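PDB 2RKQ: peptidoglycan-recognition protein SD from Drosophila melanogaster, which binds the peptidoglycan of Gram-positive bacteria and activates the Toll pathway of innate immunity. Local coordinates for residues Val5-Trp10 / Ser63-His68; Tyr69-Asn74 / Leu116-Glu121. All blocks are in the same frame, centred on the assembly; numbering follows the deposited sequence.

Interaction 1 (Val5-Trp10 / Ser63-His68); sequences VTRAEW and SDIGYH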
loop_
_atom_site.group_PDB
_atom_site.type_symbol
_atom_site.label_atom_id
_atom_site.label_comp_id
_atom_site.label_asym_id
_atom_site.label_seq_id
_atom_site.Cartn_x
_atom_site.Cartn_y
_atom_site.Cartn_z
ATOM N N VAL A 5 -4.557 11.928 0.864
ATOM C CA VAL A 5 -3.496 12.925 0.953
ATOM C C VAL A 5 -2.652 12.773 -0.301
ATOM O O VAL A 5 -1.866 11.825 -0.431
ATOM C CB VAL A 5 -2.633 12.723 2.192
ATOM C CG1 VAL A 5 -1.534 13.798 2.258
ATOM C CG2 VAL A 5 -3.486 12.735 3.471
ATOM N N THR A 6 -2.832 13.692 -1.234
ATOM C CA THR A 6 -2.158 13.597 -2.513
ATOM C C THR A 6 -0.668 13.802 -2.349
ATOM O O THR A 6 -0.194 14.302 -1.325
ATOM C CB THR A 6 -2.675 14.630 -3.498
ATOM O OG1 THR A 6 -2.403 15.939 -2.992
ATOM C CG2 THR A 6 -4.175 14.446 -3.746
ATOM N N ARG A 7 0.067 13.397 -3.376
ATOM C CA ARG A 7 1.511 13.532 -3.363
ATOM C C ARG A 7 1.925 14.949 -2.994
ATOM O O ARG A 7 2.820 15.141 -2.182
ATOM C CB ARG A 7 2.088 13.151 -4.726
ATOM C CG ARG A 7 1.878 11.680 -5.119
ATOM C CD ARG A 7 2.500 11.408 -6.475
ATOM N NE ARG A 7 3.967 11.425 -6.405
ATOM C CZ ARG A 7 4.721 10.327 -6.275
ATOM N NH1 ARG A 7 4.167 9.126 -6.166
ATOM N NH2 ARG A 7 6.047 10.430 -6.250
ATOM N N ALA A 8 1.273 15.953 -3.585
ATOM C CA ALA A 8 1.637 17.340 -3.272
ATOM C C ALA A 8 1.416 17.665 -1.793
ATOM O O ALA A 8 2.201 18.397 -1.171
ATOM C CB ALA A 8 0.861 18.316 -4.152
ATOM N N GLU A 9 0.340 17.114 -1.236
ATOM C CA GLU A 9 -0.026 17.369 0.165
ATOM C C GLU A 9 0.939 16.763 1.175
ATOM O O GLU A 9 1.021 17.243 2.302
ATOM C CB GLU A 9 -1.452 16.900 0.442
ATOM C CG GLU A 9 -2.524 17.783 -0.185
ATOM C CD GLU A 9 -3.892 17.147 -0.054
ATOM O OE1 GLU A 9 -4.594 17.457 0.928
ATOM O OE2 GLU A 9 -4.243 16.320 -0.911
ATOM N N TRP A 10 1.684 15.725 0.782
ATOM C CA TRP A 10 2.767 15.264 1.625
ATOM C C TRP A 10 4.155 15.664 1.140
ATOM O O TRP A 10 5.166 15.187 1.652
ATOM C CB TRP A 10 2.668 13.763 1.944
ATOM C CG TRP A 10 2.672 12.763 0.800
ATOM C CD1 TRP A 10 1.583 12.244 0.163
ATOM C CD2 TRP A 10 3.811 12.046 0.299
ATOM N NE1 TRP A 10 1.975 11.285 -0.755
ATOM C CE2 TRP A 10 3.338 11.152 -0.694
ATOM C CE3 TRP A 10 5.193 12.090 0.572
ATOM C CZ2 TRP A 10 4.180 10.307 -1.405
ATOM C CZ3 TRP A 10 6.032 11.239 -0.133
ATOM C CH2 TRP A 10 5.524 10.352 -1.112
ATOM N N SER A 63 12.335 3.761 -8.523
ATOM C CA SER A 63 11.985 4.999 -9.191
ATOM C C SER A 63 11.120 5.933 -8.357
ATOM O O SER A 63 11.048 7.121 -8.656
ATOM C CB SER A 63 11.267 4.711 -10.499
ATOM O OG SER A 63 12.109 3.933 -11.339
ATOM N N ASP A 64 10.440 5.382 -7.348
ATOM C CA ASP A 64 9.484 6.148 -6.542
ATOM C C ASP A 64 9.199 5.305 -5.336
ATOM O O ASP A 64 9.623 4.147 -5.274
ATOM C CB ASP A 64 8.208 6.368 -7.369
ATOM C CG ASP A 64 7.229 7.361 -6.753
ATOM O OD1 ASP A 64 6.089 7.364 -7.244
ATOM O OD2 ASP A 64 7.593 8.123 -5.832
ATOM N N ILE A 65 8.490 5.877 -4.367
ATOM C CA ILE A 65 7.915 5.064 -3.300
ATOM C C ILE A 65 7.198 3.871 -3.946
ATOM O O ILE A 65 6.607 4.005 -5.006
ATOM C CB ILE A 65 6.976 5.920 -2.424
ATOM C CG1 ILE A 65 6.716 5.245 -1.080
ATOM C CG2 ILE A 65 5.720 6.400 -3.216
ATOM C CD1 ILE A 65 6.133 6.231 -0.074
ATOM N N GLY A 66 7.287 2.699 -3.325
ATOM C CA GLY A 66 6.947 1.458 -4.022
ATOM C C GLY A 66 5.483 1.108 -4.120
ATOM O O GLY A 66 5.101 0.206 -4.862
ATOM N N TYR A 67 4.667 1.807 -3.341
ATOM C CA TYR A 67 3.246 1.482 -3.188
ATOM C C TYR A 67 2.353 2.516 -3.836
ATOM O O TYR A 67 2.770 3.660 -4.087
ATOM C CB TYR A 67 2.914 1.374 -1.689
ATOM C CG TYR A 67 3.681 0.259 -1.040
ATOM C CD1 TYR A 67 4.783 0.512 -0.252
ATOM C CD2 TYR A 67 3.312 -1.061 -1.250
ATOM C CE1 TYR A 67 5.495 -0.527 0.303
ATOM C CE2 TYR A 67 4.024 -2.099 -0.713
ATOM C CZ TYR A 67 5.100 -1.831 0.072
ATOM O OH TYR A 67 5.783 -2.903 0.604
ATOM N N HIS A 68 1.112 2.104 -4.113
ATOM C CA HIS A 68 0.102 3.008 -4.644
ATOM C C HIS A 68 -0.559 3.847 -3.579
ATOM O O HIS A 68 -0.934 5.003 -3.838
ATOM C CB HIS A 68 -0.940 2.225 -5.430
ATOM C CG HIS A 68 -0.321 1.397 -6.500
ATOM N ND1 HIS A 68 0.078 1.910 -7.713
ATOM C CD2 HIS A 68 0.076 0.106 -6.489
ATOM C CE1 HIS A 68 0.663 0.956 -8.417
ATOM N NE2 HIS A 68 0.667 -0.150 -7.697
#
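Arg7 sets off with CG anti to its carbonyl carbon and then bends at CG-CD (chi3 71°), carrying its guanidinium toward Asp64, whose own carboxylate swings out anti to the backbone N to meet it. The result is an end-on, two-pronged salt bridge in the PGRP (amidase 2) fold, joining the turn after the edge strand 4-5 to the loop that leads from helix 42-58 into strand 69-71.

The two prongs differ. Arg7 NH2 reaches Asp64 OD2 at 2.8 Å, with the oxygen in the guanidinium plane and an almost straight N-H...O angle of 175°. Arg7 NH1 sits just as near Asp64 OD1, at 2.8 Å and on its syn lone pair, yet the bond is bent, at 135°, and that oxygen is tilted from the guanidinium plane. Carboxylate and guanidinium are therefore twisted against each other rather than coplanar. Both ends have second partners: Arg7 NH2 also donates to Lys13 O, and Asp64 OD2 also accepts from Gln53 NE2 of helix 42-58, which should help fix the rotation of the pair.

Next to the charge pair, Ile65 brings CG2 obliquely to within 4.3 Å of Arg7 NH1. Ile65 CD1 turns instead to the six-membered end of the indole, 4.3 Å from Trp10 CH2. The same indole lies with Arg7 O over one face, 3.8 Å above the ring plane and offset toward the rim, while NE1 at its other end donates to Glu79 O of strand 77-79. On the far side of the turn, in a capping-box-like arrangement with a weak return bond from Glu9 N to Thr6 OG1, two donors hold one carboxylate oxygen: Thr6 N is 3.0 Å from Glu9 OE2, approaching from above the carboxylate plane, and Thr6 OG1 gives its hydrogen to the anti lone pair of Glu9 OE2 at 2.8 Å.

Interaction 2 (Tyr69-Asn74 / Leu116-Glu121); sequences YLIGGN and LDAAKE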
loop_
_atom_site.group_PDB
_atom_site.type_symbol
_atom_site.label_atom_id
_atom_site.label_comp_id
_atom_site.label_asym_id
_atom_site.label_seq_id
_atom_site.Cartn_x
_atom_site.Cartn_y
_atom_site.Cartn_z
ATOM N N TYR A 69 -0.735 3.258 -2.392
ATOM C CA TYR A 69 -1.318 3.975 -1.267
ATOM C C TYR A 69 -0.650 3.504 -0.003
ATOM O O TYR A 69 -0.262 2.333 0.099
ATOM C CB TYR A 69 -2.797 3.654 -1.144
ATOM C CG TYR A 69 -3.650 4.163 -2.270
ATOM C CD1 TYR A 69 -4.145 3.285 -3.247
ATOM C CD2 TYR A 69 -3.990 5.510 -2.352
ATOM C CE1 TYR A 69 -4.944 3.751 -4.298
ATOM C CE2 TYR A 69 -4.803 5.983 -3.384
ATOM C CZ TYR A 69 -5.286 5.088 -4.342
ATOM O OH TYR A 69 -6.088 5.538 -5.373
ATOM N N LEU A 70 -0.532 4.410 0.964
ATOM C CA LEU A 70 -0.028 4.062 2.296
ATOM C C LEU A 70 -0.988 4.599 3.322
ATOM O O LEU A 70 -1.631 5.618 3.099
ATOM C CB LEU A 70 1.371 4.640 2.526
ATOM C CG LEU A 70 2.402 3.951 1.622
ATOM C CD1 LEU A 70 2.631 4.782 0.346
ATOM C CD2 LEU A 70 3.690 3.688 2.366
ATOM N N ILE A 71 -1.076 3.912 4.447
ATOM C CA ILE A 71 -2.071 4.259 5.454
ATOM C C ILE A 71 -1.395 4.511 6.793
ATOM O O ILE A 71 -0.736 3.633 7.346
ATOM C CB ILE A 71 -3.134 3.163 5.599
ATOM C CG1 ILE A 71 -3.741 2.827 4.217
ATOM C CG2 ILE A 71 -4.227 3.634 6.559
ATOM C CD1 ILE A 71 -4.745 1.720 4.255
ATOM N N GLY A 72 -1.513 5.747 7.267
ATOM C CA GLY A 72 -0.870 6.111 8.525
ATOM C C GLY A 72 -1.682 5.664 9.714
ATOM O O GLY A 72 -2.878 5.373 9.603
ATOM N N GLY A 73 -1.020 5.598 10.866
ATOM C CA GLY A 73 -1.720 5.296 12.113
ATOM C C GLY A 73 -2.681 6.383 12.532
ATOM O O GLY A 73 -3.503 6.190 13.420
ATOM N N ASN A 74 -2.582 7.546 11.888
ATOM C CA ASN A 74 -3.583 8.608 12.031
ATOM C C ASN A 74 -4.854 8.356 11.224
ATOM O O ASN A 74 -5.775 9.190 11.211
ATOM C CB ASN A 74 -2.992 9.948 11.587
ATOM C CG ASN A 74 -2.552 9.942 10.120
ATOM O OD1 ASN A 74 -2.517 8.898 9.452
ATOM N ND2 ASN A 74 -2.220 11.133 9.608
ATOM N N LEU A 116 -7.449 0.635 9.659
ATOM C CA LEU A 116 -8.175 -0.483 9.053
ATOM C C LEU A 116 -9.420 -0.007 8.339
ATOM O O LEU A 116 -9.694 -0.469 7.236
ATOM C CB LEU A 116 -8.540 -1.542 10.100
ATOM C CG LEU A 116 -7.347 -2.195 10.792
ATOM C CD1 LEU A 116 -7.830 -2.932 12.018
ATOM C CD2 LEU A 116 -6.704 -3.165 9.851
ATOM N N ASP A 117 -10.171 0.905 8.961
ATOM C CA ASP A 117 -11.356 1.472 8.298
ATOM C C ASP A 117 -10.959 2.137 6.993
ATOM O O ASP A 117 -11.607 1.954 5.974
ATOM C CB ASP A 117 -12.032 2.520 9.164
ATOM C CG ASP A 117 -12.755 1.933 10.353
ATOM O OD1 ASP A 117 -12.972 0.691 10.423
ATOM O OD2 ASP A 117 -13.123 2.749 11.216
ATOM N N ALA A 118 -9.886 2.924 7.044
ATOM C CA ALA A 118 -9.394 3.649 5.881
ATOM C C ALA A 118 -9.053 2.680 4.736
ATOM O O ALA A 118 -9.398 2.940 3.570
ATOM C CB ALA A 118 -8.179 4.484 6.269
ATOM N N ALA A 119 -8.406 1.558 5.063
ATOM C CA ALA A 119 -8.077 0.550 4.046
ATOM C C ALA A 119 -9.333 -0.035 3.403
ATOM O O ALA A 119 -9.396 -0.177 2.190
ATOM C CB ALA A 119 -7.225 -0.561 4.654
ATOM N N LYS A 120 -10.335 -0.377 4.207
ATOM C CA LYS A 120 -11.569 -0.951 3.637
ATOM C C LYS A 120 -12.291 0.074 2.767
ATOM O O LYS A 120 -12.812 -0.256 1.694
ATOM C CB LYS A 120 -12.489 -1.460 4.742
ATOM C CG LYS A 120 -11.848 -2.571 5.532
ATOM C CD LYS A 120 -12.577 -2.848 6.842
ATOM C CE LYS A 120 -11.813 -3.890 7.629
ATOM N NZ LYS A 120 -12.471 -4.166 8.942
ATOM N N GLU A 121 -12.306 1.323 3.221
ATOM C CA GLU A 121 -12.941 2.383 2.449
ATOM C C GLU A 121 -12.158 2.635 1.167
ATOM O O GLU A 121 -12.738 2.877 0.098
ATOM C CB GLU A 121 -13.035 3.671 3.284
ATOM C CG GLU A 121 -14.024 3.561 4.431
ATOM C CD GLU A 121 -13.710 4.472 5.594
ATOM O OE1 GLU A 121 -12.925 5.417 5.413
ATOM O OE2 GLU A 121 -14.265 4.234 6.701
#
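Residues 69-71 run as an extended strand before the chain leaves it at Gly72, while 116-121 is a regular stretch within helix 113-128, with Lys120 N bonded back to Leu116 O. The backbones come nearest at Ile71 and Ala119, whose CA atoms are 7.2 Å apart, and no hydrogen bond crosses between them.

One branched side chain does the touching. Ile71 points at the helix, and its two arms divide between consecutive alanines. With CG1 anti to the carbonyl carbon (chi1 -53°) and the chain extended beyond it, the terminal methyl is pushed out against Ala119, where Ile71 CD1 lies 3.4 Å from Ala119 CB. That is tighter than ordinary van der Waals contact, and Ile71 CD1 is also 3.5 Å from Ala119 CA, so the methyl sits right against the helix backbone. The shorter arm makes a looser contact, Ile71 CG2 to Ala118 CB at 4.1 Å. Small methyl side chains on this face let the helix come close.

Strands beside Ile71 extend the apolar layer: Ala118 also touches Val77, and Ala119 touches Phe102. The neighbouring Leu70 faces the other way, onto Met49 and Leu52 of helix 42-58, so the mixed sheet is sandwiched between helices, an alpha/beta/alpha layering characteristic of the PGRP domain and its amidase 2 relatives.

Interactions 1 and 2 follow one another along the chain: the loop 63-68 of the first runs without a break into strand 69-71 of the second, and their centres lie about 14 Å apart. They also meet directly, Ile65 CD1 packing 3.8 Å from Leu70 CD1. Ile65 thus connects the indole of Trp10 with the face of strand 69-71 that looks toward helix 42-58, while Ile71, next in sequence to Leu70, presses on helix 113-128 from the opposite face. Interaction 1 combines a charge pair with apolar contact; interaction 2 is purely apolar. Together they join the N-terminal turn to the loop 63-68, and the strand that follows it to helix 113-128.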